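Local coordinates for SA0254 protein (Staphylococcus aureus subsp. aureus, PDB 2OOI), which probably acts as the effector-sensing UTRA domain of a GntR-type transcriptional regulator, although its function has not been established, at residues B[99-104]-B[133-138]; B[123-128]-B[149-154]; B[129-134]-B[142-147]. All coordinates share one frame; numbering follows the deposited sequence.

Contact 1. Residues B[99-104]-B[133-138]; sequences IGFSDI and TFYTMT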
ATOM      1  N   ILE B  99      17.878   1.082 -14.063  1.00 58.74           N
ATOM      2  CA  ILE B  99      17.117   1.324 -12.834  1.00 58.87           C
ATOM      3  C   ILE B  99      17.161   0.110 -11.911  1.00 59.14           C
ATOM      4  O   ILE B  99      16.719  -0.980 -12.282  1.00 59.71           O
ATOM      5  CB  ILE B  99      15.680   1.750 -13.153  1.00 58.81           C
ATOM      6  CG1 ILE B  99      15.732   3.111 -13.881  1.00 59.06           C
ATOM      7  CG2 ILE B  99      14.854   1.829 -11.871  1.00 58.09           C
ATOM      8  CD1 ILE B  99      14.541   3.442 -14.751  1.00 59.12           C
ATOM      9  N   GLY B 100      17.705   0.315 -10.709  1.00 59.23           N
ATOM     10  CA  GLY B 100      17.994  -0.772  -9.763  1.00 58.79           C
ATOM     11  C   GLY B 100      16.857  -1.179  -8.831  1.00 58.70           C
ATOM     12  O   GLY B 100      16.421  -2.336  -8.849  1.00 59.25           O
ATOM     13  N   PHE B 101      16.393  -0.237  -8.007  1.00 58.05           N
ATOM     14  CA  PHE B 101      15.395  -0.511  -6.967  1.00 57.18           C
ATOM     15  C   PHE B 101      14.751   0.773  -6.458  1.00 56.53           C
ATOM     16  O   PHE B 101      15.153   1.861  -6.840  1.00 56.00           O
ATOM     17  CB  PHE B 101      16.045  -1.252  -5.793  1.00 57.28           C
ATOM     18  CG  PHE B 101      17.192  -0.509  -5.141  1.00 57.53           C
ATOM     19  CD1 PHE B 101      16.983   0.273  -4.007  1.00 57.39           C
ATOM     20  CD2 PHE B 101      18.490  -0.616  -5.647  1.00 57.72           C
ATOM     21  CE1 PHE B 101      18.061   0.949  -3.389  1.00 57.21           C
ATOM     22  CE2 PHE B 101      19.559   0.058  -5.039  1.00 57.10           C
ATOM     23  CZ  PHE B 101      19.340   0.836  -3.909  1.00 56.55           C
ATOM     24  N   SER B 102      13.761   0.643  -5.577  1.00 56.01           N
ATOM     25  CA  SER B 102      13.136   1.814  -4.982  1.00 55.36           C
ATOM     26  C   SER B 102      12.587   1.576  -3.581  1.00 54.92           C
ATOM     27  O   SER B 102      12.343   0.427  -3.184  1.00 55.18           O
ATOM     28  CB  SER B 102      12.024   2.327  -5.894  1.00 55.70           C
ATOM     29  OG  SER B 102      11.010   1.367  -6.046  1.00 55.28           O
ATOM     30  N   ASP B 103      12.440   2.677  -2.840  1.00 53.95           N
ATOM     31  CA  ASP B 103      11.847   2.701  -1.513  1.00 53.55           C
ATOM     32  C   ASP B 103      10.501   3.367  -1.604  1.00 53.36           C
ATOM     33  O   ASP B 103      10.398   4.495  -2.083  1.00 54.28           O
ATOM     34  CB  ASP B 103      12.710   3.511  -0.540  1.00 52.80           C
ATOM     35  CG  ASP B 103      13.997   2.834  -0.224  1.00 53.15           C
ATOM     36  OD1 ASP B 103      13.970   1.603   0.012  1.00 51.76           O
ATOM     37  OD2 ASP B 103      15.050   3.521  -0.257  1.00 55.18           O
ATOM     38  N   ILE B 104       9.476   2.708  -1.103  1.00 53.11           N
ATOM     39  CA  ILE B 104       8.121   3.224  -1.184  1.00 52.89           C
ATOM     40  C   ILE B 104       7.582   3.472   0.216  1.00 53.00           C
ATOM     41  O   ILE B 104       7.713   2.633   1.100  1.00 52.79           O
ATOM     42  CB  ILE B 104       7.237   2.225  -1.873  1.00 52.48           C
ATOM     43  CG1 ILE B 104       7.580   2.156  -3.360  1.00 52.40           C
ATOM     44  CG2 ILE B 104       5.784   2.588  -1.664  1.00 53.64           C
ATOM     45  CD1 ILE B 104       7.121   0.866  -4.036  1.00 52.07           C
ATOM     46  N   THR B 133      11.296   6.668  -3.901  1.00 53.21           N
ATOM     47  CA  THR B 133      12.635   7.110  -4.269  1.00 52.97           C
ATOM     48  C   THR B 133      13.274   6.031  -5.110  1.00 53.18           C
ATOM     49  O   THR B 133      13.347   4.892  -4.675  1.00 52.68           O
ATOM     50  CB  THR B 133      13.495   7.345  -3.068  1.00 52.92           C
ATOM     51  OG1 THR B 133      12.917   8.389  -2.291  1.00 51.84           O
ATOM     52  CG2 THR B 133      14.939   7.748  -3.494  1.00 52.86           C
ATOM     53  N   PHE B 134      13.717   6.394  -6.314  1.00 53.11           N
ATOM     54  CA  PHE B 134      14.279   5.435  -7.250  1.00 53.43           C
ATOM     55  C   PHE B 134      15.806   5.539  -7.280  1.00 53.60           C
ATOM     56  O   PHE B 134      16.373   6.641  -7.275  1.00 53.94           O
ATOM     57  CB  PHE B 134      13.758   5.696  -8.668  1.00 53.63           C
ATOM     58  CG  PHE B 134      12.274   5.460  -8.850  1.00 53.80           C
ATOM     59  CD1 PHE B 134      11.807   4.265  -9.398  1.00 53.19           C
ATOM     60  CD2 PHE B 134      11.341   6.464  -8.522  1.00 54.06           C
ATOM     61  CE1 PHE B 134      10.417   4.052  -9.597  1.00 53.63           C
ATOM     62  CE2 PHE B 134       9.958   6.266  -8.715  1.00 52.85           C
ATOM     63  CZ  PHE B 134       9.495   5.058  -9.255  1.00 53.01           C
ATOM     64  N   TYR B 135      16.470   4.397  -7.347  1.00 53.45           N
ATOM     65  CA  TYR B 135      17.908   4.371  -7.436  1.00 53.64           C
ATOM     66  C   TYR B 135      18.316   3.658  -8.695  1.00 54.09           C
ATOM     67  O   TYR B 135      17.650   2.726  -9.143  1.00 53.75           O
ATOM     68  CB  TYR B 135      18.524   3.640  -6.252  1.00 53.69           C
ATOM     69  CG  TYR B 135      18.146   4.192  -4.904  1.00 53.66           C
ATOM     70  CD1 TYR B 135      19.080   4.848  -4.102  1.00 53.61           C
ATOM     71  CD2 TYR B 135      16.861   4.045  -4.419  1.00 53.67           C
ATOM     72  CE1 TYR B 135      18.727   5.342  -2.862  1.00 52.75           C
ATOM     73  CE2 TYR B 135      16.506   4.533  -3.191  1.00 53.65           C
ATOM     74  CZ  TYR B 135      17.442   5.176  -2.421  1.00 53.73           C
ATOM     75  OH  TYR B 135      17.047   5.650  -1.204  1.00 55.40           O
ATOM     76  N   THR B 136      19.440   4.086  -9.246  1.00 54.74           N
ATOM     77  CA  THR B 136      20.052   3.377 -10.344  1.00 55.43           C
ATOM     78  C   THR B 136      20.595   2.057  -9.834  1.00 56.23           C
ATOM     79  O   THR B 136      20.670   1.821  -8.624  1.00 56.38           O
ATOM     80  CB  THR B 136      21.237   4.134 -10.907  1.00 54.84           C
ATOM     81  OG1 THR B 136      22.287   4.128  -9.933  1.00 53.34           O
ATOM     82  CG2 THR B 136      20.840   5.552 -11.276  1.00 53.70           C
ATOM     83  N   MET B 137      21.017   1.212 -10.764  1.00 57.35           N
ATOM     84  CA  MET B 137      21.533  -0.109 -10.420  1.00 58.08           C
ATOM     85  C   MET B 137      22.870  -0.029  -9.674  1.00 57.59           C
ATOM     86  O   MET B 137      23.331  -1.034  -9.166  1.00 57.48           O
ATOM     87  CB  MET B 137      21.678  -0.972 -11.672  1.00 58.30           C
ATOM     88  CG  MET B 137      21.244  -2.435 -11.475  1.00 60.93           C
ATOM     89  SD  MET B 137      20.962  -3.230 -13.082  1.00 63.11           S
ATOM     90  CE  MET B 137      19.444  -2.381 -13.609  1.00 65.42           C
ATOM     91  N   THR B 138      23.490   1.149  -9.610  1.00 57.19           N
ATOM     92  CA  THR B 138      24.677   1.328  -8.770  1.00 56.85           C
ATOM     93  C   THR B 138      24.349   2.026  -7.439  1.00 56.42           C
ATOM     94  O   THR B 138      25.240   2.543  -6.768  1.00 56.65           O
ATOM     95  CB  THR B 138      25.799   2.102  -9.532  1.00 56.78           C
ATOM     96  OG1 THR B 138      25.230   3.214 -10.230  1.00 57.71           O
ATOM     97  CG2 THR B 138      26.492   1.193 -10.533  1.00 55.73           C
TER
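Phe101 and Tyr135 lay their rings on one another in an offset stack, with centroids 4.6 Å apart and planes inclined by 12°. The overlap is displaced toward the rims: Phe101 CE1 stands over one face of the tyrosine ring, 3.5 Å from Tyr135 CD2, and Tyr135 CB in turn makes a CH-pi contact over the phenylalanine face. Phe101 CG lies between its own backbone N and carbonyl carbon (chi1 59°), and from there the ring reaches across to the neighbouring strand. Beneath the stack the antiparallel backbones are firmly paired. Tyr135 N donates to Phe101 O at 2.9 Å, and Asp103 and Thr133 exchange two bonds. The register shifts by one at a classic beta bulge, where Gly100 and Phe101 both face Tyr135: its O accepts Gly100 N at 2.9 Å and, weakly, Phe101 N at 3.4 Å. Beyond it Ile99 pairs with Thr136 and the contact thins toward solvent. Here the exposed Met137, whose chain bends at its last torsion, brings CE to 3.3 Å from Ile99 O. At the other end, Asp103 OD1 bonds Tyr157 OH of the second subunit, and Ser102 and Ile104 pair with a strand of that subunit. The chemistry therefore divides by partner: backbone bonds and an aromatic stack join strand 99-110 to strand 126-136, while a carboxylate and further strand pairing tie it to the dimer mate.

Contact 2. Residues B[123-128]-B[149-154]; sequences TGEPCL and FHYRHA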
ATOM      1  N   THR B 123     -12.333  19.246  -0.531  1.00 50.21           N
ATOM      2  CA  THR B 123     -11.386  19.476   0.567  1.00 50.52           C
ATOM      3  C   THR B 123     -11.664  18.543   1.745  1.00 50.10           C
ATOM      4  O   THR B 123     -12.798  18.471   2.234  1.00 49.40           O
ATOM      5  CB  THR B 123     -11.438  20.931   1.114  1.00 50.65           C
ATOM      6  OG1 THR B 123     -11.131  21.855   0.062  1.00 54.17           O
ATOM      7  CG2 THR B 123     -10.419  21.141   2.259  1.00 49.44           C
ATOM      8  N   GLY B 124     -10.631  17.831   2.188  1.00 49.76           N
ATOM      9  CA  GLY B 124     -10.755  16.987   3.371  1.00 50.20           C
ATOM     10  C   GLY B 124     -11.154  15.547   3.108  1.00 50.07           C
ATOM     11  O   GLY B 124     -11.043  14.705   3.982  1.00 49.99           O
ATOM     12  N   GLU B 125     -11.629  15.251   1.907  1.00 50.39           N
ATOM     13  CA  GLU B 125     -11.928  13.869   1.561  1.00 50.51           C
ATOM     14  C   GLU B 125     -10.642  13.053   1.470  1.00 50.53           C
ATOM     15  O   GLU B 125      -9.576  13.605   1.183  1.00 51.12           O
ATOM     16  CB  GLU B 125     -12.698  13.795   0.246  1.00 50.81           C
ATOM     17  CG  GLU B 125     -14.163  14.096   0.403  1.00 51.02           C
ATOM     18  CD  GLU B 125     -14.926  13.817  -0.839  1.00 51.12           C
ATOM     19  OE1 GLU B 125     -14.537  14.348  -1.911  1.00 51.34           O
ATOM     20  OE2 GLU B 125     -15.917  13.062  -0.728  1.00 53.19           O
ATOM     21  N   PRO B 126     -10.736  11.743   1.689  1.00 49.62           N
ATOM     22  CA  PRO B 126      -9.547  10.922   1.829  1.00 49.70           C
ATOM     23  C   PRO B 126      -8.660  10.830   0.579  1.00 49.47           C
ATOM     24  O   PRO B 126      -9.135  11.011  -0.556  1.00 48.82           O
ATOM     25  CB  PRO B 126     -10.113   9.531   2.149  1.00 50.26           C
ATOM     26  CG  PRO B 126     -11.537   9.743   2.550  1.00 50.59           C
ATOM     27  CD  PRO B 126     -11.968  10.959   1.800  1.00 50.21           C
ATOM     28  N   CYS B 127      -7.374  10.550   0.800  1.00 49.03           N
ATOM     29  CA  CYS B 127      -6.435  10.244  -0.295  1.00 48.97           C
ATOM     30  C   CYS B 127      -5.384   9.256   0.200  1.00 48.71           C
ATOM     31  O   CYS B 127      -5.358   8.940   1.387  1.00 49.00           O
ATOM     32  CB  CYS B 127      -5.748  11.521  -0.788  1.00 48.59           C
ATOM     33  SG  CYS B 127      -4.914  12.459   0.551  1.00 48.88           S
ATOM     34  N   LEU B 128      -4.546   8.768  -0.714  1.00 48.53           N
ATOM     35  CA  LEU B 128      -3.300   8.079  -0.383  1.00 48.65           C
ATOM     36  C   LEU B 128      -2.164   9.005  -0.755  1.00 48.82           C
ATOM     37  O   LEU B 128      -2.094   9.466  -1.899  1.00 49.34           O
ATOM     38  CB  LEU B 128      -3.153   6.769  -1.181  1.00 48.38           C
ATOM     39  CG  LEU B 128      -2.093   5.765  -0.684  1.00 48.52           C
ATOM     40  CD1 LEU B 128      -2.494   5.233   0.679  1.00 47.83           C
ATOM     41  CD2 LEU B 128      -1.884   4.596  -1.636  1.00 47.97           C
ATOM     42  N   PHE B 149      -3.146  10.177  -4.511  1.00 49.35           N
ATOM     43  CA  PHE B 149      -4.108   9.377  -5.253  1.00 49.16           C
ATOM     44  C   PHE B 149      -5.557   9.766  -4.982  1.00 49.18           C
ATOM     45  O   PHE B 149      -5.947  10.111  -3.863  1.00 48.31           O
ATOM     46  CB  PHE B 149      -3.942   7.902  -4.910  1.00 49.41           C
ATOM     47  CG  PHE B 149      -2.725   7.256  -5.525  1.00 49.43           C
ATOM     48  CD1 PHE B 149      -1.558   7.121  -4.810  1.00 49.66           C
ATOM     49  CD2 PHE B 149      -2.766   6.768  -6.826  1.00 50.55           C
ATOM     50  CE1 PHE B 149      -0.439   6.520  -5.385  1.00 50.03           C
ATOM     51  CE2 PHE B 149      -1.662   6.170  -7.395  1.00 49.84           C
ATOM     52  CZ  PHE B 149      -0.499   6.037  -6.667  1.00 49.88           C
ATOM     53  N   HIS B 150      -6.346   9.705  -6.048  1.00 49.93           N
ATOM     54  CA  HIS B 150      -7.806   9.778  -5.976  1.00 50.10           C
ATOM     55  C   HIS B 150      -8.310   8.538  -5.242  1.00 50.13           C
ATOM     56  O   HIS B 150      -8.035   7.429  -5.669  1.00 50.34           O
ATOM     57  CB  HIS B 150      -8.366   9.807  -7.402  1.00 49.85           C
ATOM     58  CG  HIS B 150      -9.834  10.056  -7.461  1.00 50.06           C
ATOM     59  ND1 HIS B 150     -10.370  11.234  -7.941  1.00 50.24           N
ATOM     60  CD2 HIS B 150     -10.882   9.293  -7.069  1.00 48.55           C
ATOM     61  CE1 HIS B 150     -11.689  11.174  -7.854  1.00 50.44           C
ATOM     62  NE2 HIS B 150     -12.024  10.008  -7.321  1.00 49.76           N
ATOM     63  N   TYR B 151      -9.049   8.703  -4.155  1.00 50.55           N
ATOM     64  CA  TYR B 151      -9.339   7.557  -3.307  1.00 51.43           C
ATOM     65  C   TYR B 151     -10.316   6.530  -3.871  1.00 52.29           C
ATOM     66  O   TYR B 151     -10.271   5.369  -3.459  1.00 52.45           O
ATOM     67  CB  TYR B 151      -9.758   7.984  -1.913  1.00 50.91           C
ATOM     68  CG  TYR B 151     -11.199   8.336  -1.759  1.00 50.87           C
ATOM     69  CD1 TYR B 151     -12.078   7.453  -1.164  1.00 50.55           C
ATOM     70  CD2 TYR B 151     -11.687   9.567  -2.186  1.00 49.71           C
ATOM     71  CE1 TYR B 151     -13.404   7.772  -1.023  1.00 50.35           C
ATOM     72  CE2 TYR B 151     -12.999   9.894  -2.029  1.00 50.12           C
ATOM     73  CZ  TYR B 151     -13.855   8.990  -1.450  1.00 50.09           C
ATOM     74  OH  TYR B 151     -15.175   9.296  -1.285  1.00 51.05           O
ATOM     75  N   ARG B 152     -11.202   6.948  -4.770  1.00 53.42           N
ATOM     76  CA  ARG B 152     -12.142   6.029  -5.426  1.00 55.02           C
ATOM     77  C   ARG B 152     -11.524   5.334  -6.635  1.00 55.40           C
ATOM     78  O   ARG B 152     -11.736   4.150  -6.840  1.00 55.38           O
ATOM     79  CB  ARG B 152     -13.422   6.743  -5.869  1.00 54.87           C
ATOM     80  CG  ARG B 152     -14.310   7.235  -4.738  1.00 56.58           C
ATOM     81  CD  ARG B 152     -15.592   7.975  -5.252  1.00 58.64           C
ATOM     82  NE  ARG B 152     -16.392   8.444  -4.112  1.00 62.54           N
ATOM     83  CZ  ARG B 152     -17.523   9.179  -4.160  1.00 64.27           C
ATOM     84  NH1 ARG B 152     -18.123   9.517  -5.322  1.00 64.18           N
ATOM     85  NH2 ARG B 152     -18.094   9.560  -3.010  1.00 64.37           N
ATOM     86  N   HIS B 153     -10.746   6.061  -7.416  1.00 56.15           N
ATOM     87  CA  HIS B 153     -10.276   5.558  -8.682  1.00 57.06           C
ATOM     88  C   HIS B 153      -9.040   4.686  -8.514  1.00 58.14           C
ATOM     89  O   HIS B 153      -8.707   3.958  -9.436  1.00 59.21           O
ATOM     90  CB  HIS B 153      -9.948   6.707  -9.640  1.00 56.87           C
ATOM     91  CG  HIS B 153     -11.143   7.487 -10.105  1.00 56.73           C
ATOM     92  ND1 HIS B 153     -11.038   8.683 -10.780  1.00 56.33           N
ATOM     93  CD2 HIS B 153     -12.469   7.268  -9.936  1.00 55.69           C
ATOM     94  CE1 HIS B 153     -12.247   9.156 -11.029  1.00 54.56           C
ATOM     95  NE2 HIS B 153     -13.133   8.317 -10.527  1.00 55.11           N
ATOM     96  N   ALA B 154      -8.362   4.753  -7.365  1.00 59.03           N
ATOM     97  CA  ALA B 154      -7.108   4.010  -7.141  1.00 59.64           C
ATOM     98  C   ALA B 154      -7.357   2.826  -6.216  1.00 60.61           C
ATOM     99  O   ALA B 154      -7.821   2.992  -5.087  1.00 60.79           O
ATOM    100  CB  ALA B 154      -6.032   4.917  -6.543  1.00 59.34           C
TER
HETATM  101  O   HOH W   1      -8.447  11.197  -3.072  1.00 51.23           O
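At the open end of the beta hairpin formed by strands 126-136 and 141-150, Leu128 and Phe149 make the last direct backbone bond before the two chains diverge. Phe149 N donates to Leu128 O at 2.9 Å and nearly straight, 171° at the hydrogen, while the two side chains run side by side with their CB atoms 4.0 Å apart. Past this point a water links the two chains. It donates to Pro126 O at 2.6 Å and to Phe149 O at 2.8 Å, and accepts a weak bond from Tyr151 N, so three backbone groups, two on the strands and one in the loop after them, share it. Tyr151 closes the end. Its ring is sandwiched: Arg152 CG lies over one face near the rim, and Pro126 CD makes a CH-pi contact over the centre of the opposite face, 4.1 Å from the Tyr151 centroid. Val108 of the second subunit packs on Pro126 and Leu128. Glu125 OE2 forms a salt bridge with Lys110 NZ of that subunit, and Glu125 OE1 accepts from Ser122 N. Within its own segment, Arg152 NE donates to Tyr151 OH at 3.2 Å, with the oxygen tilted 24° out of the guanidinium plane.

Contact 3. Residues B[129-134]-B[142-147]; sequences RYHQTF and FDSSDI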
ATOM      1  N   ARG B 129      -1.293   9.298   0.201  1.00 48.98           N
ATOM      2  CA  ARG B 129      -0.045  10.035  -0.058  1.00 48.95           C
ATOM      3  C   ARG B 129       1.051   8.973  -0.133  1.00 49.54           C
ATOM      4  O   ARG B 129       1.295   8.248   0.830  1.00 50.85           O
ATOM      5  CB  ARG B 129       0.280  11.080   1.014  1.00 47.46           C
ATOM      6  CG  ARG B 129      -0.913  11.667   1.713  1.00 48.08           C
ATOM      7  CD  ARG B 129      -0.674  13.022   2.360  1.00 48.20           C
ATOM      8  NE  ARG B 129      -0.817  14.006   1.296  1.00 51.80           N
ATOM      9  CZ  ARG B 129      -1.761  14.943   1.179  1.00 50.67           C
ATOM     10  NH1 ARG B 129      -2.693  15.191   2.089  1.00 50.82           N
ATOM     11  NH2 ARG B 129      -1.741  15.676   0.109  1.00 50.60           N
ATOM     12  N   TYR B 130       1.686   8.886  -1.291  1.00 50.23           N
ATOM     13  CA  TYR B 130       2.603   7.818  -1.642  1.00 50.93           C
ATOM     14  C   TYR B 130       3.913   8.477  -2.066  1.00 51.48           C
ATOM     15  O   TYR B 130       3.898   9.476  -2.772  1.00 51.59           O
ATOM     16  CB  TYR B 130       1.944   7.077  -2.786  1.00 51.22           C
ATOM     17  CG  TYR B 130       2.661   5.949  -3.475  1.00 51.50           C
ATOM     18  CD1 TYR B 130       2.276   4.620  -3.268  1.00 50.18           C
ATOM     19  CD2 TYR B 130       3.652   6.210  -4.428  1.00 53.18           C
ATOM     20  CE1 TYR B 130       2.886   3.576  -3.959  1.00 50.44           C
ATOM     21  CE2 TYR B 130       4.266   5.171  -5.137  1.00 51.59           C
ATOM     22  CZ  TYR B 130       3.878   3.865  -4.894  1.00 53.14           C
ATOM     23  OH  TYR B 130       4.493   2.847  -5.607  1.00 55.34           O
ATOM     24  N   HIS B 131       5.037   7.977  -1.569  1.00 52.22           N
ATOM     25  CA  HIS B 131       6.348   8.552  -1.894  1.00 52.18           C
ATOM     26  C   HIS B 131       7.224   7.458  -2.422  1.00 52.26           C
ATOM     27  O   HIS B 131       7.247   6.382  -1.865  1.00 51.95           O
ATOM     28  CB  HIS B 131       7.050   9.201  -0.691  1.00 52.43           C
ATOM     29  CG  HIS B 131       8.339   9.870  -1.062  1.00 53.34           C
ATOM     30  ND1 HIS B 131       8.420  11.215  -1.361  1.00 55.60           N
ATOM     31  CD2 HIS B 131       9.579   9.365  -1.278  1.00 53.40           C
ATOM     32  CE1 HIS B 131       9.661  11.517  -1.697  1.00 54.28           C
ATOM     33  NE2 HIS B 131      10.381  10.410  -1.665  1.00 53.58           N
ATOM     34  N   GLN B 132       7.958   7.731  -3.489  1.00 52.65           N
ATOM     35  CA  GLN B 132       8.848   6.720  -4.017  1.00 53.13           C
ATOM     36  C   GLN B 132      10.217   7.320  -4.334  1.00 53.30           C
ATOM     37  O   GLN B 132      10.289   8.368  -4.954  1.00 53.94           O
ATOM     38  CB  GLN B 132       8.217   6.065  -5.244  1.00 52.85           C
ATOM     39  CG  GLN B 132       8.932   4.786  -5.686  1.00 53.14           C
ATOM     40  CD  GLN B 132       8.115   3.886  -6.618  1.00 53.39           C
ATOM     41  OE1 GLN B 132       8.621   2.864  -7.090  1.00 53.84           O
ATOM     42  NE2 GLN B 132       6.858   4.256  -6.878  1.00 53.36           N
ATOM     43  N   THR B 133      11.296   6.668  -3.901  1.00 53.21           N
ATOM     44  CA  THR B 133      12.635   7.110  -4.269  1.00 52.97           C
ATOM     45  C   THR B 133      13.274   6.031  -5.110  1.00 53.18           C
ATOM     46  O   THR B 133      13.347   4.892  -4.675  1.00 52.68           O
ATOM     47  CB  THR B 133      13.495   7.345  -3.068  1.00 52.92           C
ATOM     48  OG1 THR B 133      12.917   8.389  -2.291  1.00 51.84           O
ATOM     49  CG2 THR B 133      14.939   7.748  -3.494  1.00 52.86           C
ATOM     50  N   PHE B 134      13.717   6.394  -6.314  1.00 53.11           N
ATOM     51  CA  PHE B 134      14.279   5.435  -7.250  1.00 53.43           C
ATOM     52  C   PHE B 134      15.806   5.539  -7.280  1.00 53.60           C
ATOM     53  O   PHE B 134      16.373   6.641  -7.275  1.00 53.94           O
ATOM     54  CB  PHE B 134      13.758   5.696  -8.668  1.00 53.63           C
ATOM     55  CG  PHE B 134      12.274   5.460  -8.850  1.00 53.80           C
ATOM     56  CD1 PHE B 134      11.807   4.265  -9.398  1.00 53.19           C
ATOM     57  CD2 PHE B 134      11.341   6.464  -8.522  1.00 54.06           C
ATOM     58  CE1 PHE B 134      10.417   4.052  -9.597  1.00 53.63           C
ATOM     59  CE2 PHE B 134       9.958   6.266  -8.715  1.00 52.85           C
ATOM     60  CZ  PHE B 134       9.495   5.058  -9.255  1.00 53.01           C
ATOM     61  N   PHE B 142      17.930   8.844  -7.997  1.00 50.54           N
ATOM     62  CA  PHE B 142      17.794   9.856  -9.046  1.00 49.62           C
ATOM     63  C   PHE B 142      16.425  10.533  -9.158  1.00 49.38           C
ATOM     64  O   PHE B 142      16.307  11.547  -9.850  1.00 48.88           O
ATOM     65  CB  PHE B 142      18.185   9.255 -10.391  1.00 49.22           C
ATOM     66  CG  PHE B 142      17.253   8.202 -10.868  1.00 47.86           C
ATOM     67  CD1 PHE B 142      16.114   8.537 -11.553  1.00 47.17           C
ATOM     68  CD2 PHE B 142      17.502   6.870 -10.607  1.00 49.25           C
ATOM     69  CE1 PHE B 142      15.234   7.567 -11.981  1.00 47.77           C
ATOM     70  CE2 PHE B 142      16.607   5.874 -11.031  1.00 49.08           C
ATOM     71  CZ  PHE B 142      15.477   6.233 -11.717  1.00 47.56           C
ATOM     72  N   ASP B 143      15.406   9.999  -8.481  1.00 49.31           N
ATOM     73  CA  ASP B 143      14.031  10.482  -8.625  1.00 49.12           C
ATOM     74  C   ASP B 143      13.346  10.419  -7.284  1.00 49.27           C
ATOM     75  O   ASP B 143      13.238   9.341  -6.700  1.00 50.12           O
ATOM     76  CB  ASP B 143      13.298   9.590  -9.625  1.00 49.64           C
ATOM     77  CG  ASP B 143      11.777   9.801  -9.658  1.00 49.68           C
ATOM     78  OD1 ASP B 143      11.225  10.643  -8.926  1.00 51.01           O
ATOM     79  OD2 ASP B 143      11.123   9.107 -10.470  1.00 51.91           O
ATOM     80  N   SER B 144      12.871  11.568  -6.807  1.00 49.29           N
ATOM     81  CA  SER B 144      12.060  11.674  -5.591  1.00 48.97           C
ATOM     82  C   SER B 144      10.633  12.033  -5.966  1.00 48.75           C
ATOM     83  O   SER B 144      10.384  13.138  -6.414  1.00 48.88           O
ATOM     84  CB  SER B 144      12.621  12.787  -4.696  1.00 49.05           C
ATOM     85  OG  SER B 144      11.894  12.934  -3.480  1.00 48.75           O
ATOM     86  N   SER B 145       9.694  11.127  -5.752  1.00 48.71           N
ATOM     87  CA  SER B 145       8.300  11.349  -6.180  1.00 49.33           C
ATOM     88  C   SER B 145       7.253  11.248  -5.064  1.00 49.30           C
ATOM     89  O   SER B 145       7.228  10.288  -4.269  1.00 48.70           O
ATOM     90  CB  SER B 145       7.929  10.374  -7.307  1.00 49.73           C
ATOM     91  OG  SER B 145       8.486  10.815  -8.547  1.00 50.87           O
ATOM     92  N   ASP B 146       6.401  12.265  -5.010  1.00 49.27           N
ATOM     93  CA  ASP B 146       5.212  12.235  -4.188  1.00 49.60           C
ATOM     94  C   ASP B 146       4.008  12.168  -5.070  1.00 49.56           C
ATOM     95  O   ASP B 146       3.884  12.944  -6.023  1.00 50.32           O
ATOM     96  CB  ASP B 146       5.130  13.463  -3.326  1.00 49.61           C
ATOM     97  CG  ASP B 146       6.061  13.391  -2.227  1.00 51.18           C
ATOM     98  OD1 ASP B 146       6.050  12.362  -1.530  1.00 56.20           O
ATOM     99  OD2 ASP B 146       6.838  14.319  -2.065  1.00 57.55           O
ATOM    100  N   ILE B 147       3.125  11.237  -4.751  1.00 49.32           N
ATOM    101  CA  ILE B 147       1.889  11.071  -5.476  1.00 49.24           C
ATOM    102  C   ILE B 147       0.738  11.221  -4.508  1.00 49.48           C
ATOM    103  O   ILE B 147       0.784  10.668  -3.412  1.00 49.38           O
ATOM    104  CB  ILE B 147       1.853   9.714  -6.114  1.00 49.32           C
ATOM    105  CG1 ILE B 147       3.117   9.533  -6.963  1.00 49.74           C
ATOM    106  CG2 ILE B 147       0.582   9.535  -6.926  1.00 49.40           C
ATOM    107  CD1 ILE B 147       3.111   8.290  -7.842  1.00 48.76           C
TER
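His131 and Asp146 form a histidine-carboxylate hydrogen bond across two neighbouring strands, ND1 donating to Asp146 OD1 at 2.6 Å. The oxygen lies close to the imidazole plane, yet the donor meets it from above the carboxylate, 47° out of that plane. Ser145 O sits over one ring face. His131 NE2 bonds Glu40 OE2, and the Glu40 carboxylate also receives Thr133 OG1 and Ser144 OG; lying between two acids, the imidazole may favour its protonated form. The face carrying Phe134 and Asp143 differs in character. There Asp143 runs alongside the phenylalanine, its OD2 3.3 Å from Phe134 CD2, with carboxylate and ring planes 22° apart. Its OD1 accepts Ser145 OG, itself also bonded to Ser68 OG, at 2.8 Å through the syn lone pair, which helps to hold the carboxylate's rotation. Phe142 CZ reaches Phe134 CB at 3.5 Å, and farther along Ile147 CD1 touches Tyr130 CD2 at 4.0 Å. Six backbone bonds run beneath: regular pairs Tyr130-Ile147 and Gln132-Ser145, then, irregularly, Phe134 N to Asp143 O and Phe142 N to Phe134 O. With strand directions 166° apart, this is an antiparallel beta hairpin within the UTRA domain's antiparallel sheet, between strands 61-71 and 99-110.

How the contacts relate
Strand 126-136 runs through all three contacts. Contacts 2 and 3 zip it to strand 141-150, contact 3 nested inside the loop that contact 2 closes, while contact 1 joins its other edge to strand 99-110. Contacts 1 and 3 share Thr133 and Phe134 and have centres about 11 Å apart; Ser102 OG lies 3.0 Å from Gln132 OE1, a probable hydrogen bond between them. Contact 3 meets contact 2 where Tyr130 CB packs 3.6 Å from Phe149 CE1. Contacts 1 and 2, with centres about 26 Å apart, both touch the second subunit. The side chains of Phe134 and Asp143 each lie about 8 Å from a bound zinc ion.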